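PDB 4MI2: putative enoyl-CoA hydratase/isomerase from Mycobacterium abscessus, which probably isomerises or hydrates enoyl-CoA thioesters as a member of the crotonase family, possibly in the breakdown of phenylacetate. Local coordinates for residues B[104-109]-B[204-209]; B[122-127]-B[154-159]. All blocks are in the same frame, centred on the assembly; numbering follows the deposited sequence.

Contact 1: residues B[104-109]-B[204-209]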
# COMPACT_ATOMS: atom_id res chain seq x y z
N LYS B 104 6.32 12.07 -19.18
CA LYS B 104 7.49 11.64 -18.42
C LYS B 104 7.87 12.60 -17.29
O LYS B 104 8.46 12.19 -16.30
CB LYS B 104 8.69 11.45 -19.35
CG LYS B 104 8.47 10.40 -20.43
CD LYS B 104 9.72 10.28 -21.31
CE LYS B 104 9.38 10.12 -22.80
NZ LYS B 104 8.96 8.73 -23.11
N VAL B 105 7.53 13.88 -17.45
CA VAL B 105 7.92 14.92 -16.50
C VAL B 105 6.87 15.01 -15.39
O VAL B 105 5.84 14.35 -15.46
CB VAL B 105 8.16 16.28 -17.21
CG1 VAL B 105 9.05 16.07 -18.43
CG2 VAL B 105 6.86 16.95 -17.62
N PRO B 106 7.16 15.80 -14.33
CA PRO B 106 6.23 15.87 -13.22
C PRO B 106 4.90 16.54 -13.58
O PRO B 106 4.89 17.52 -14.31
CB PRO B 106 6.99 16.70 -12.18
CG PRO B 106 8.43 16.49 -12.51
CD PRO B 106 8.45 16.44 -14.01
N VAL B 107 3.80 16.00 -13.06
CA VAL B 107 2.46 16.53 -13.32
C VAL B 107 1.84 16.91 -12.00
O VAL B 107 1.77 16.09 -11.09
CB VAL B 107 1.55 15.48 -14.00
CG1 VAL B 107 0.15 16.04 -14.24
CG2 VAL B 107 2.17 15.00 -15.30
N VAL B 108 1.39 18.17 -11.91
CA VAL B 108 0.78 18.73 -10.71
C VAL B 108 -0.66 19.04 -11.06
O VAL B 108 -0.94 19.46 -12.18
CB VAL B 108 1.48 20.04 -10.30
CG1 VAL B 108 0.96 20.54 -8.96
CG2 VAL B 108 2.99 19.84 -10.26
N VAL B 109 -1.57 18.84 -10.10
CA VAL B 109 -2.98 19.18 -10.31
C VAL B 109 -3.53 20.02 -9.15
O VAL B 109 -3.21 19.77 -7.98
CB VAL B 109 -3.84 17.93 -10.59
CG1 VAL B 109 -3.87 17.01 -9.38
CG2 VAL B 109 -5.25 18.31 -11.03
N GLY B 204 6.31 25.37 -11.39
CA GLY B 204 7.40 26.25 -11.80
C GLY B 204 8.73 25.83 -11.19
O GLY B 204 9.75 25.80 -11.88
N ARG B 205 8.72 25.50 -9.90
CA ARG B 205 9.92 25.02 -9.20
C ARG B 205 10.42 23.69 -9.77
O ARG B 205 11.61 23.51 -10.02
CB ARG B 205 9.66 24.90 -7.69
N LEU B 206 9.50 22.77 -10.02
CA LEU B 206 9.84 21.49 -10.66
C LEU B 206 10.38 21.69 -12.08
O LEU B 206 11.27 20.96 -12.52
CB LEU B 206 8.62 20.57 -10.71
CG LEU B 206 8.12 20.02 -9.36
CD1 LEU B 206 6.78 19.32 -9.53
CD2 LEU B 206 9.14 19.08 -8.74
N ALA B 207 9.82 22.66 -12.80
CA ALA B 207 10.27 22.93 -14.17
C ALA B 207 11.70 23.45 -14.22
O ALA B 207 12.42 23.18 -15.18
CB ALA B 207 9.34 23.91 -14.86
N GLY B 208 12.13 24.18 -13.19
CA GLY B 208 13.52 24.68 -13.10
C GLY B 208 14.48 23.65 -12.52
O GLY B 208 15.67 23.93 -12.33
N GLY B 209 13.98 22.45 -12.22
CA GLY B 209 14.77 21.40 -11.62
C GLY B 209 15.42 20.44 -12.61
O GLY B 209 15.34 20.63 -13.82
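In the crotonase fold a largely parallel beta sheet is layered with helices, and here strand 107-111, with the residues just before it, packs against the C-terminal end of helix 195-207. Leu206, in the last turn of that helix, reaches across with one methyl, CD1, which touches both Pro106 and Val108. It sits 3.7 Å from Pro106 CB, a ring carbon, and 3.9 Å from Val108 CG2. With chi1 at -68°, Leu206 CG lies beside its own backbone N and anti to its carbonyl carbon, and this brings CD1 against Pro106 and Val108. Leucine suits the spot because its branched, flexible apolar end can set a single methyl against both. Pro106 and Val108 both point toward the helix, as alternate residues of an extended chain do, while Val107 between them turns away. Valine and proline fit here because each is compact and apolar, and a beta-branched side chain is at home in a strand. Val108 also rests on Ala199, Val202 and Ala203 of helix 195-207, one and two turns before Leu206. Leu171 of the second subunit packs on Leu206, and Leu170 of that subunit on Pro106, so the buried patch continues into the subunit interface. Beyond Leu206 the helix runs out into Gly208 and Gly209, where Gly209 N donates to Leu206 O at 3.1 Å.

Contact 2: residues B[122-127]-B[154-159]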
# COMPACT_ATOMS: atom_id res chain seq x y z
N LEU B 122 -8.90 11.49 -13.23
CA LEU B 122 -7.99 12.39 -13.90
C LEU B 122 -7.05 13.00 -12.87
O LEU B 122 -5.82 13.05 -13.08
CB LEU B 122 -8.81 13.47 -14.62
CG LEU B 122 -8.11 14.53 -15.46
CD1 LEU B 122 -7.34 13.94 -16.63
CD2 LEU B 122 -9.19 15.48 -15.96
N ALA B 123 -7.61 13.43 -11.75
CA ALA B 123 -6.80 14.02 -10.68
C ALA B 123 -5.79 13.04 -10.08
O ALA B 123 -4.66 13.43 -9.75
CB ALA B 123 -7.69 14.58 -9.59
N LEU B 124 -6.20 11.78 -9.92
CA LEU B 124 -5.32 10.78 -9.32
C LEU B 124 -4.21 10.29 -10.26
O LEU B 124 -3.26 9.65 -9.81
CB LEU B 124 -6.11 9.59 -8.74
CG LEU B 124 -7.23 9.91 -7.72
CD1 LEU B 124 -7.63 8.68 -6.91
CD2 LEU B 124 -6.85 11.04 -6.77
N GLY B 125 -4.32 10.60 -11.55
CA GLY B 125 -3.22 10.32 -12.49
C GLY B 125 -2.06 11.32 -12.41
O GLY B 125 -1.00 11.07 -12.99
N ALA B 126 -2.25 12.44 -11.72
CA ALA B 126 -1.17 13.41 -11.54
C ALA B 126 -0.19 12.90 -10.49
O ALA B 126 -0.51 11.98 -9.74
CB ALA B 126 -1.72 14.77 -11.14
N ASP B 127 1.00 13.49 -10.44
CA ASP B 127 2.00 13.15 -9.42
C ASP B 127 1.79 13.89 -8.09
O ASP B 127 1.97 13.31 -7.02
CB ASP B 127 3.41 13.44 -9.94
CG ASP B 127 3.72 12.68 -11.21
OD1 ASP B 127 3.57 11.45 -11.17
OD2 ASP B 127 4.08 13.30 -12.25
N ALA B 154 -7.69 1.14 -9.93
CA ALA B 154 -6.29 0.97 -9.57
C ALA B 154 -5.77 2.16 -8.76
O ALA B 154 -5.20 1.99 -7.68
CB ALA B 154 -5.46 0.78 -10.83
N SER B 155 -5.94 3.36 -9.29
CA SER B 155 -5.35 4.56 -8.71
C SER B 155 -5.90 4.88 -7.31
O SER B 155 -5.15 5.29 -6.44
CB SER B 155 -5.53 5.76 -9.64
OG SER B 155 -6.91 6.05 -9.84
N LEU B 156 -7.19 4.66 -7.08
CA LEU B 156 -7.74 4.99 -5.77
C LEU B 156 -7.16 4.10 -4.66
O LEU B 156 -6.67 4.62 -3.66
CB LEU B 156 -9.28 5.00 -5.77
CG LEU B 156 -9.94 5.51 -4.47
CD1 LEU B 156 -9.58 6.96 -4.17
CD2 LEU B 156 -11.44 5.34 -4.54
N PRO B 157 -7.22 2.76 -4.81
CA PRO B 157 -6.64 1.98 -3.70
C PRO B 157 -5.13 2.14 -3.55
O PRO B 157 -4.61 2.03 -2.43
CB PRO B 157 -7.00 0.52 -4.05
CG PRO B 157 -7.42 0.55 -5.47
CD PRO B 157 -7.98 1.91 -5.73
N ARG B 158 -4.43 2.38 -4.66
CA ARG B 158 -2.99 2.60 -4.62
C ARG B 158 -2.62 3.86 -3.83
O ARG B 158 -1.55 3.90 -3.24
CB ARG B 158 -2.40 2.66 -6.05
CG ARG B 158 -2.29 1.28 -6.68
CD ARG B 158 -1.76 1.34 -8.11
NE ARG B 158 -2.13 0.14 -8.88
CZ ARG B 158 -1.86 -0.04 -10.17
NH1 ARG B 158 -1.21 0.91 -10.84
NH2 ARG B 158 -2.24 -1.15 -10.79
N LEU B 159 -3.51 4.86 -3.82
CA LEU B 159 -3.29 6.10 -3.06
C LEU B 159 -3.74 6.01 -1.60
O LEU B 159 -3.01 6.44 -0.73
CB LEU B 159 -4.00 7.29 -3.71
CG LEU B 159 -3.52 7.81 -5.07
CD1 LEU B 159 -4.15 9.17 -5.33
CD2 LEU B 159 -2.01 7.94 -5.15
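Leu124 and Leu159 meet methyl to methyl, CD2 of the first lying 3.6 Å from CD1 of the second, the closest of the apolar contacts between residues 122-127 and 154-159. The other methyl of Leu124, CD1, turns to Leu156 and comes within 3.8 Å of its CD1. One leucine thus spreads its two branches over two residues three apart on the facing helix, Leu159 CD1 also touching Leu124 CD1 at 3.9 Å. Leu124 runs at a slant to both Leu156 and Leu159. In Leu156, CG stands anti to the backbone N (chi1 -173°), and its CD1 meets Leu124 CD1. Leucine suits all three places, since its forked end can touch several neighbours at once. Leu185 lies against all three leucines and extends the apolar cluster.

The polar side of the contact is Ser155, whose CA is the nearest to that of Leu124. Its OG lies 3.8 Å from Leu124 CB, a van der Waals contact, while its hydrogen bond goes to the carbonyl oxygen of Ala151, four residues back, just before helix 152-160 begins. The chi1 of 62° brings the hydroxyl back to that carbonyl. A small residue that satisfies its own polar group is well placed where the chains come near.

Pro157 has no amide hydrogen to give to the preceding turn, and the helix is kinked there. Next to it, Arg158 binds backbone carbonyls of Asn224, Ala225 and Ala227 of the third subunit. Apolar helix-to-helix packing beside an intersubunit seam fits the trimeric assembly characteristic of the crotonase superfamily.

In the fold
Contact 1 is wholly buried and joins a strand and the residue before it to a helix; contact 2 is only partly buried and joins helix to helix. Both are mainly apolar and have no hydrogen bond across them; contact 2 includes a serine hydroxyl in van der Waals contact, whereas contact 1 meets through carbon alone. Their centres lie about 17 Å apart, yet the segments touch: Val107 O receives a probable hydrogen bond from Asp127 N at 2.8 Å. Within residues 104-109, Pro106 and Val108 point toward helix 195-207, while Val109 CG1 packs on Ala126 CB of 122-127. Both contacts reach the second subunit, and residues 154-159 also meet the third.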